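Local coordinates for microcompartments protein (Desulfitobacterium hafniense, PDB 3NWG), which probably serves as a building block of the protein shell of a bacterial microcompartment, carrying two BMC domains in one chain, at residues M2-N11 and S67-V77; M23-E33 and L45-S56. One frame throughout, in Å; residues are numbered along the deposited sequence.

Contact 1 (M2-N11 and S67-V77); sequences MESIGLVEVN and SVLDDFILPNV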
loop_
_atom_site.group_PDB
_atom_site.type_symbol
_atom_site.label_atom_id
_atom_site.label_comp_id
_atom_site.label_asym_id
_atom_site.label_seq_id
_atom_site.Cartn_x
_atom_site.Cartn_y
_atom_site.Cartn_z
HETATM N N MSE A 2 -14.755 15.412 30.414
HETATM C CA MSE A 2 -14.072 14.577 29.438
HETATM C C MSE A 2 -15.099 14.085 28.402
HETATM O O MSE A 2 -16.316 14.048 28.674
HETATM C CB MSE A 2 -13.310 13.418 30.116
HETATM C CG MSE A 2 -12.033 13.031 29.373
HETATM SE SE MSE A 2 -11.070 14.618 28.724
HETATM C CE MSE A 2 -9.974 13.784 27.343
ATOM N N GLU A 3 -14.602 13.723 27.222
ATOM C CA GLU A 3 -15.440 13.302 26.105
ATOM C C GLU A 3 -16.044 11.917 26.282
ATOM O O GLU A 3 -15.584 11.133 27.100
ATOM C CB GLU A 3 -14.632 13.367 24.818
ATOM C CG GLU A 3 -14.112 14.762 24.534
ATOM C CD GLU A 3 -13.335 14.834 23.244
ATOM O OE1 GLU A 3 -12.163 15.280 23.294
ATOM O OE2 GLU A 3 -13.891 14.429 22.186
ATOM N N SER A 4 -17.094 11.637 25.518
ATOM C CA SER A 4 -17.700 10.314 25.462
ATOM C C SER A 4 -17.428 9.652 24.109
ATOM O O SER A 4 -17.035 10.319 23.149
ATOM C CB SER A 4 -19.203 10.417 25.693
ATOM O OG SER A 4 -19.461 11.144 26.877
ATOM N N ILE A 5 -17.629 8.342 24.041
ATOM C CA ILE A 5 -17.551 7.606 22.776
ATOM C C ILE A 5 -18.875 6.864 22.527
ATOM O O ILE A 5 -19.461 6.288 23.462
ATOM C CB ILE A 5 -16.333 6.635 22.737
ATOM C CG1 ILE A 5 -16.252 5.906 21.392
ATOM C CG2 ILE A 5 -16.412 5.640 23.870
ATOM C CD1 ILE A 5 -14.952 5.194 21.154
ATOM N N GLY A 6 -19.342 6.910 21.277
ATOM C CA GLY A 6 -20.573 6.248 20.868
ATOM C C GLY A 6 -20.341 5.310 19.703
ATOM O O GLY A 6 -19.539 5.601 18.810
ATOM N N LEU A 7 -21.047 4.184 19.719
ATOM C CA LEU A 7 -20.910 3.163 18.696
ATOM C C LEU A 7 -22.256 2.707 18.191
ATOM O O LEU A 7 -23.141 2.359 18.970
ATOM C CB LEU A 7 -20.184 1.930 19.261
ATOM C CG LEU A 7 -20.353 0.646 18.447
ATOM C CD1 LEU A 7 -19.306 0.573 17.340
ATOM C CD2 LEU A 7 -20.307 -0.581 19.316
ATOM N N VAL A 8 -22.402 2.675 16.877
ATOM C CA VAL A 8 -23.548 2.029 16.285
ATOM C C VAL A 8 -23.039 0.934 15.354
ATOM O O VAL A 8 -22.147 1.171 14.528
ATOM C CB VAL A 8 -24.500 3.046 15.589
ATOM C CG1 VAL A 8 -25.590 2.339 14.814
ATOM C CG2 VAL A 8 -25.158 3.951 16.612
ATOM N N GLU A 9 -23.574 -0.277 15.537
ATOM C CA GLU A 9 -23.337 -1.384 14.613
ATOM C C GLU A 9 -24.589 -1.703 13.787
ATOM O O GLU A 9 -25.677 -1.874 14.335
ATOM C CB GLU A 9 -22.859 -2.623 15.360
ATOM C CG GLU A 9 -21.356 -2.634 15.667
ATOM C CD GLU A 9 -20.941 -3.813 16.549
ATOM O OE1 GLU A 9 -20.206 -3.596 17.541
ATOM O OE2 GLU A 9 -21.372 -4.952 16.262
ATOM N N VAL A 10 -24.413 -1.775 12.469
ATOM C CA VAL A 10 -25.515 -1.888 11.518
ATOM C C VAL A 10 -25.299 -3.087 10.605
ATOM O O VAL A 10 -24.174 -3.402 10.233
ATOM C CB VAL A 10 -25.639 -0.618 10.625
ATOM C CG1 VAL A 10 -26.845 -0.702 9.726
ATOM C CG2 VAL A 10 -25.732 0.649 11.470
ATOM N N ASN A 11 -26.389 -3.745 10.245
ATOM C CA ASN A 11 -26.400 -4.891 9.358
ATOM C C ASN A 11 -26.014 -4.657 7.884
ATOM O O ASN A 11 -25.613 -5.590 7.207
ATOM C CB ASN A 11 -27.803 -5.464 9.390
ATOM C CG ASN A 11 -27.813 -6.955 9.270
ATOM O OD1 ASN A 11 -26.778 -7.629 9.438
ATOM N ND2 ASN A 11 -28.995 -7.504 8.978
ATOM N N SER A 67 -32.023 -2.693 11.325
ATOM C CA SER A 67 -30.734 -3.240 10.952
ATOM C C SER A 67 -29.646 -2.821 11.944
ATOM O O SER A 67 -28.453 -3.026 11.695
ATOM C CB SER A 67 -30.374 -2.877 9.507
ATOM O OG SER A 67 -30.158 -1.495 9.362
ATOM N N VAL A 68 -30.060 -2.248 13.076
ATOM C CA VAL A 68 -29.122 -1.984 14.160
ATOM C C VAL A 68 -28.834 -3.306 14.866
ATOM O O VAL A 68 -29.749 -4.071 15.203
ATOM C CB VAL A 68 -29.659 -0.932 15.160
ATOM C CG1 VAL A 68 -28.605 -0.593 16.226
ATOM C CG2 VAL A 68 -30.085 0.328 14.422
ATOM N N LEU A 69 -27.556 -3.593 15.064
ATOM C CA LEU A 69 -27.182 -4.804 15.758
ATOM C C LEU A 69 -26.778 -4.462 17.183
ATOM O O LEU A 69 -27.052 -5.225 18.120
ATOM C CB LEU A 69 -26.061 -5.524 15.016
ATOM C CG LEU A 69 -26.397 -6.056 13.626
ATOM C CD1 LEU A 69 -25.148 -6.635 13.020
ATOM C CD2 LEU A 69 -27.536 -7.085 13.657
ATOM N N ASP A 70 -26.150 -3.297 17.332
ATOM C CA ASP A 70 -25.732 -2.803 18.634
ATOM C C ASP A 70 -25.500 -1.288 18.582
ATOM O O ASP A 70 -25.037 -0.740 17.562
ATOM C CB ASP A 70 -24.458 -3.538 19.090
ATOM C CG ASP A 70 -24.206 -3.444 20.602
ATOM O OD1 ASP A 70 -25.154 -3.164 21.387
ATOM O OD2 ASP A 70 -23.037 -3.672 21.004
ATOM N N ASP A 71 -25.847 -0.626 19.683
ATOM C CA ASP A 71 -25.503 0.771 19.927
ATOM C C ASP A 71 -24.971 0.839 21.347
ATOM O O ASP A 71 -25.459 0.127 22.222
ATOM C CB ASP A 71 -26.733 1.657 19.812
ATOM C CG ASP A 71 -27.869 1.214 20.747
ATOM O OD1 ASP A 71 -28.551 0.201 20.444
ATOM O OD2 ASP A 71 -28.083 1.879 21.786
ATOM N N PHE A 72 -23.966 1.678 21.571
ATOM C CA PHE A 72 -23.298 1.740 22.856
ATOM C C PHE A 72 -22.705 3.125 23.088
ATOM O O PHE A 72 -22.262 3.778 22.143
ATOM C CB PHE A 72 -22.198 0.672 22.920
ATOM C CG PHE A 72 -21.305 0.783 24.133
ATOM C CD1 PHE A 72 -21.741 0.335 25.377
ATOM C CD2 PHE A 72 -20.044 1.363 24.033
ATOM C CE1 PHE A 72 -20.936 0.454 26.501
ATOM C CE2 PHE A 72 -19.226 1.488 25.151
ATOM C CZ PHE A 72 -19.671 1.034 26.385
ATOM N N ILE A 73 -22.694 3.560 24.350
ATOM C CA ILE A 73 -22.079 4.832 24.748
ATOM C C ILE A 73 -21.273 4.696 26.031
ATOM O O ILE A 73 -21.769 4.167 27.035
ATOM C CB ILE A 73 -23.132 5.950 24.936
ATOM C CG1 ILE A 73 -23.742 6.362 23.588
ATOM C CG2 ILE A 73 -22.511 7.172 25.651
ATOM C CD1 ILE A 73 -25.025 7.111 23.730
ATOM N N LEU A 74 -20.028 5.174 25.988
ATOM C CA LEU A 74 -19.155 5.162 27.158
ATOM C C LEU A 74 -18.731 6.589 27.473
ATOM O O LEU A 74 -17.904 7.171 26.773
ATOM C CB LEU A 74 -17.939 4.247 26.935
ATOM C CG LEU A 74 -17.019 3.728 28.076
ATOM C CD1 LEU A 74 -15.898 4.686 28.388
ATOM C CD2 LEU A 74 -17.772 3.360 29.359
ATOM N N PRO A 75 -19.327 7.166 28.522
ATOM C CA PRO A 75 -19.030 8.509 29.007
ATOM C C PRO A 75 -17.686 8.593 29.714
ATOM O O PRO A 75 -17.255 7.632 30.359
ATOM C CB PRO A 75 -20.145 8.760 30.018
ATOM C CG PRO A 75 -20.473 7.397 30.530
ATOM C CD PRO A 75 -20.416 6.540 29.292
ATOM N N ASN A 76 -17.046 9.753 29.604
ATOM C CA ASN A 76 -15.789 10.033 30.301
ATOM C C ASN A 76 -14.729 9.025 29.907
ATOM O O ASN A 76 -14.080 8.425 30.763
ATOM C CB ASN A 76 -15.980 10.055 31.828
ATOM C CG ASN A 76 -17.276 10.771 32.257
ATOM O OD1 ASN A 76 -17.653 11.835 31.721
ATOM N ND2 ASN A 76 -17.965 10.180 33.234
ATOM N N VAL A 77 -14.586 8.828 28.600
ATOM C CA VAL A 77 -13.627 7.879 28.068
ATOM C C VAL A 77 -12.213 8.439 28.187
ATOM O O VAL A 77 -11.999 9.649 28.036
ATOM C CB VAL A 77 -13.943 7.515 26.607
ATOM C CG1 VAL A 77 -13.749 8.724 25.689
ATOM C CG2 VAL A 77 -13.064 6.344 26.153
HETATM O O HOH W 1 -20.263 -4.113 20.311
#
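A classic beta bulge lies near one end of this antiparallel strand pair, where Glu9 faces both Leu69 and Asp70. Glu9 O accepts from Leu69 N at 2.6 Å, the donor tilted 31° from the carbonyl plane, and takes a weak bond from Asp70 N at 3.4 Å; Glu9 N in turn gives a nearly straight bond to Asp70 O. The extra residue shifts the register by one, and beyond it Val10 pairs with Val68 while Asn11 N bonds to Ser67 O. The Glu9 and Asp70 side chains share one face of the sheet, their OE1 and OD2 atoms 4.5 Å apart. One water donates to both, 2.8 Å from Glu9 OE1 and 2.9 Å from Asp70 OD2, and this bridge probably eases the approach of two like charges, as may a weak, long ion pair of Glu9 OE2 with Lys41.

The pairing belongs to the four-stranded antiparallel sheet of a BMC domain: strand 4-10 is an inner strand, strand 68-74 is outermost within this chain, and the N-to-C directions of their axes differ by 170°. On the face shared with Glu9, Ile5 sends CG1 anti to its backbone N (chi1 -178°), which leaves the CG2 branch to meet Leu74 CB at 3.7 Å and Val77 CG2 at 4.1 Å. Phe72 and Leu74 also reach helix 105-117 from this face. On the other face, Gly6 and Ile73 form a non-hydrogen-bonded pair; Ile73 CG1 passes 4.2 Å from Gly6 CA, and its side chain packs on Val53, Gln54 and Val57 of helix 50-64.

Contact 2 (M23-E33 and L45-S56); sequences MLKAAQVDLLE and LICGDVAAVQSS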
loop_
_atom_site.group_PDB
_atom_site.type_symbol
_atom_site.label_atom_id
_atom_site.label_comp_id
_atom_site.label_asym_id
_atom_site.label_seq_id
_atom_site.Cartn_x
_atom_site.Cartn_y
_atom_site.Cartn_z
HETATM N N MSE A 23 -25.579 10.561 12.045
HETATM C CA MSE A 23 -24.786 10.728 13.273
HETATM C C MSE A 23 -23.867 11.957 13.238
HETATM O O MSE A 23 -23.755 12.709 14.220
HETATM C CB MSE A 23 -23.976 9.460 13.527
HETATM C CG MSE A 23 -24.877 8.298 13.865
HETATM SE SE MSE A 23 -24.075 6.524 13.815
HETATM C CE MSE A 23 -23.062 6.635 15.506
ATOM N N LEU A 24 -23.218 12.167 12.098
ATOM C CA LEU A 24 -22.344 13.315 11.924
ATOM C C LEU A 24 -23.123 14.623 11.948
ATOM O O LEU A 24 -22.580 15.669 12.350
ATOM C CB LEU A 24 -21.584 13.204 10.607
ATOM C CG LEU A 24 -20.602 12.043 10.566
ATOM C CD1 LEU A 24 -20.060 11.906 9.169
ATOM C CD2 LEU A 24 -19.474 12.240 11.601
ATOM N N LYS A 25 -24.384 14.559 11.518
ATOM C CA LYS A 25 -25.185 15.760 11.331
ATOM C C LYS A 25 -25.898 16.156 12.611
ATOM O O LYS A 25 -26.260 17.318 12.801
ATOM C CB LYS A 25 -26.205 15.545 10.216
ATOM C CG LYS A 25 -25.611 15.604 8.839
ATOM C CD LYS A 25 -26.655 15.375 7.786
ATOM C CE LYS A 25 -26.044 15.504 6.407
ATOM N NZ LYS A 25 -26.911 14.886 5.365
ATOM N N ALA A 26 -26.070 15.175 13.495
ATOM C CA ALA A 26 -26.957 15.305 14.628
ATOM C C ALA A 26 -26.493 16.330 15.662
ATOM O O ALA A 26 -27.321 16.917 16.359
ATOM C CB ALA A 26 -27.169 13.957 15.267
ATOM N N ALA A 27 -25.183 16.554 15.743
ATOM C CA ALA A 27 -24.574 17.288 16.847
ATOM C C ALA A 27 -23.084 17.424 16.551
ATOM O O ALA A 27 -22.606 16.798 15.611
ATOM C CB ALA A 27 -24.804 16.546 18.164
ATOM N N GLN A 28 -22.358 18.248 17.321
ATOM C CA GLN A 28 -20.904 18.386 17.151
ATOM C C GLN A 28 -20.178 17.158 17.682
ATOM O O GLN A 28 -19.835 17.089 18.866
ATOM C CB GLN A 28 -20.344 19.660 17.813
ATOM C CG GLN A 28 -20.120 20.902 16.867
ATOM C CD GLN A 28 -19.368 20.586 15.532
ATOM O OE1 GLN A 28 -18.499 19.686 15.460
ATOM N NE2 GLN A 28 -19.711 21.342 14.475
ATOM N N VAL A 29 -19.979 16.186 16.802
ATOM C CA VAL A 29 -19.197 14.992 17.115
ATOM C C VAL A 29 -18.130 14.795 16.039
ATOM O O VAL A 29 -18.285 15.266 14.908
ATOM C CB VAL A 29 -20.066 13.686 17.260
ATOM C CG1 VAL A 29 -21.034 13.781 18.447
ATOM C CG2 VAL A 29 -20.806 13.363 15.975
ATOM N N ASP A 30 -17.040 14.127 16.402
ATOM C CA ASP A 30 -16.020 13.754 15.440
ATOM C C ASP A 30 -16.188 12.285 15.112
ATOM O O ASP A 30 -16.561 11.486 15.979
ATOM C CB ASP A 30 -14.616 14.033 15.998
ATOM C CG ASP A 30 -14.179 15.516 15.841
ATOM O OD1 ASP A 30 -15.009 16.410 15.554
ATOM O OD2 ASP A 30 -12.974 15.791 16.016
ATOM N N LEU A 31 -15.939 11.935 13.856
ATOM C CA LEU A 31 -15.915 10.537 13.439
ATOM C C LEU A 31 -14.555 9.903 13.716
ATOM O O LEU A 31 -13.512 10.417 13.294
ATOM C CB LEU A 31 -16.246 10.421 11.959
ATOM C CG LEU A 31 -16.348 9.028 11.349
ATOM C CD1 LEU A 31 -17.599 8.279 11.837
ATOM C CD2 LEU A 31 -16.357 9.170 9.836
ATOM N N LEU A 32 -14.577 8.791 14.438
ATOM C CA LEU A 32 -13.379 8.005 14.699
ATOM C C LEU A 32 -13.215 6.912 13.651
ATOM O O LEU A 32 -12.129 6.712 13.104
ATOM C CB LEU A 32 -13.473 7.350 16.076
ATOM C CG LEU A 32 -13.563 8.273 17.275
ATOM C CD1 LEU A 32 -13.993 7.468 18.478
ATOM C CD2 LEU A 32 -12.227 8.928 17.503
ATOM N N GLU A 33 -14.312 6.203 13.399
ATOM C CA GLU A 33 -14.303 5.020 12.563
ATOM C C GLU A 33 -15.675 4.854 11.930
ATOM O O GLU A 33 -16.710 4.967 12.605
ATOM C CB GLU A 33 -13.934 3.770 13.395
ATOM C CG GLU A 33 -13.490 2.563 12.582
ATOM C CD GLU A 33 -12.242 2.851 11.764
ATOM O OE1 GLU A 33 -12.383 3.170 10.557
ATOM O OE2 GLU A 33 -11.126 2.788 12.340
ATOM N N LEU A 45 -18.102 4.700 14.880
ATOM C CA LEU A 45 -17.591 5.174 16.156
ATOM C C LEU A 45 -17.384 6.671 16.065
ATOM O O LEU A 45 -16.786 7.179 15.110
ATOM C CB LEU A 45 -16.260 4.512 16.505
ATOM C CG LEU A 45 -16.250 3.057 16.951
ATOM C CD1 LEU A 45 -14.832 2.533 16.909
ATOM C CD2 LEU A 45 -16.811 2.920 18.358
ATOM N N ILE A 46 -17.861 7.364 17.086
ATOM C CA ILE A 46 -17.781 8.814 17.155
ATOM C C ILE A 46 -17.437 9.245 18.576
ATOM O O ILE A 46 -17.585 8.472 19.532
ATOM C CB ILE A 46 -19.116 9.442 16.755
ATOM C CG1 ILE A 46 -20.252 8.675 17.440
ATOM C CG2 ILE A 46 -19.291 9.368 15.241
ATOM C CD1 ILE A 46 -21.365 9.514 17.951
ATOM N N CYS A 47 -16.974 10.476 18.712
ATOM C CA CYS A 47 -16.668 11.005 20.020
ATOM C C CYS A 47 -17.014 12.491 20.072
ATOM O O CYS A 47 -16.914 13.200 19.076
ATOM C CB CYS A 47 -15.189 10.772 20.358
ATOM S SG CYS A 47 -14.060 11.927 19.540
ATOM N N GLY A 48 -17.421 12.941 21.249
ATOM C CA GLY A 48 -17.727 14.346 21.513
ATOM C C GLY A 48 -18.141 14.454 22.968
ATOM O O GLY A 48 -17.784 13.595 23.771
ATOM N N ASP A 49 -18.900 15.492 23.312
ATOM C CA ASP A 49 -19.450 15.595 24.655
ATOM C C ASP A 49 -20.599 14.614 24.851
ATOM O O ASP A 49 -21.300 14.266 23.903
ATOM C CB ASP A 49 -19.886 17.028 24.979
ATOM C CG ASP A 49 -18.781 17.835 25.701
ATOM O OD1 ASP A 49 -18.849 19.103 25.665
ATOM O OD2 ASP A 49 -17.850 17.218 26.311
ATOM N N VAL A 50 -20.743 14.160 26.091
ATOM C CA VAL A 50 -21.840 13.321 26.546
ATOM C C VAL A 50 -23.122 13.504 25.745
ATOM O O VAL A 50 -23.605 12.561 25.101
ATOM C CB VAL A 50 -22.218 13.647 28.003
ATOM C CG1 VAL A 50 -22.914 12.451 28.639
ATOM C CG2 VAL A 50 -20.986 14.093 28.813
ATOM N N ALA A 51 -23.687 14.708 25.822
ATOM C CA ALA A 51 -24.979 14.992 25.214
ATOM C C ALA A 51 -24.910 14.955 23.679
ATOM O O ALA A 51 -25.845 14.495 23.036
ATOM C CB ALA A 51 -25.523 16.332 25.716
ATOM N N ALA A 52 -23.803 15.427 23.108
ATOM C CA ALA A 52 -23.599 15.406 21.665
ATOM C C ALA A 52 -23.542 13.965 21.140
ATOM O O ALA A 52 -24.227 13.620 20.173
ATOM C CB ALA A 52 -22.344 16.191 21.287
ATOM N N VAL A 53 -22.765 13.113 21.806
ATOM C CA VAL A 53 -22.724 11.689 21.466
ATOM C C VAL A 53 -24.106 11.029 21.632
ATOM O O VAL A 53 -24.485 10.155 20.849
ATOM C CB VAL A 53 -21.635 10.928 22.278
ATOM C CG1 VAL A 53 -21.741 9.423 22.099
ATOM C CG2 VAL A 53 -20.251 11.394 21.880
ATOM N N GLN A 54 -24.883 11.456 22.618
ATOM C CA GLN A 54 -26.189 10.841 22.804
ATOM C C GLN A 54 -27.135 11.152 21.660
ATOM O O GLN A 54 -27.948 10.299 21.283
ATOM C CB GLN A 54 -26.823 11.233 24.132
ATOM C CG GLN A 54 -28.258 10.713 24.272
ATOM C CD GLN A 54 -28.324 9.191 24.397
ATOM O OE1 GLN A 54 -28.083 8.650 25.481
ATOM N NE2 GLN A 54 -28.645 8.496 23.291
ATOM N N SER A 55 -27.026 12.358 21.097
ATOM C CA SER A 55 -27.916 12.767 20.008
ATOM C C SER A 55 -27.507 12.043 18.736
ATOM O O SER A 55 -28.342 11.522 17.988
ATOM C CB SER A 55 -27.838 14.270 19.784
ATOM O OG SER A 55 -28.075 14.973 20.990
ATOM N N SER A 56 -26.200 12.022 18.514
ATOM C CA SER A 56 -25.611 11.369 17.379
ATOM C C SER A 56 -26.003 9.884 17.346
ATOM O O SER A 56 -26.465 9.385 16.310
ATOM C CB SER A 56 -24.108 11.546 17.466
ATOM O OG SER A 56 -23.453 11.176 16.277
#
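The carbonyl plane of Leu45 is approached on one face by two donors, Leu32 N at 2.8 Å and Glu33 N at 3.2 Å from Leu45 O, the first tilted 31° from the plane. This shared acceptor defines a classic beta bulge. By contrast, the carbonyls of Glu33 and Asp30 receive Leu45 N and Cys47 N in their own planes. Another carbonyl, that of Met23, is met from above: Ser56 OG donates to Met23 O at 2.6 Å from 44° out of its plane. The hydroxyl gets there because it stands anti to the Ser56 backbone N (chi1 -168°), and the same OG touches Val29 CG2 at 3.4 Å. Replacing Ser56 by alanine removes the hydroxyl and would probably leave Met23 O without this donor and Val29 CG2 with a gap beside it.

Around this bond the packing is apolar. Val29 CG1 lies 3.9 Å from Ala52 CB, and Ala27 CB meets the same methyl at 4.0 Å. Met23 CE ends 4.0 Å from Ile46 CG1, the two side chains meeting at a slant. On the sheet's other face Leu32 CD1 rests on Cys47 CB, and both residues reach Leu82 of helix 79-85. Beside the hairpin of strands 29-36 and 42-48, the C-terminal end of helix 13-26 packs on helix 50-64 around Ser55 and Ser56, part of the helix-flanked antiparallel sheet of the BMC domain.

Overall arrangement
Both contacts are partly buried and hold the same four-stranded sheet, contact 1 joining strands 4-10 and 68-74 and contact 2 joining 29-36 and 42-48. They meet where strands 4-10 and 42-48 run side by side, with Gly6 N 2.9 Å from Ile46 O, a probable hydrogen bond. Their centres are 9 Å apart, contact 1 being nearer the centre of the chain. Contact 1 is mainly strand pairing, continued into the flanking residues, with a water-bridged acidic pair on one face; contact 2 adds helix-to-helix packing and a serine hydroxyl bonded to a helix carbonyl. Toward other subunits, the 23-33 segment packs Asp30 on Pro90 of a third one, whereas contact 1 reaches a second through Asn11, weakly.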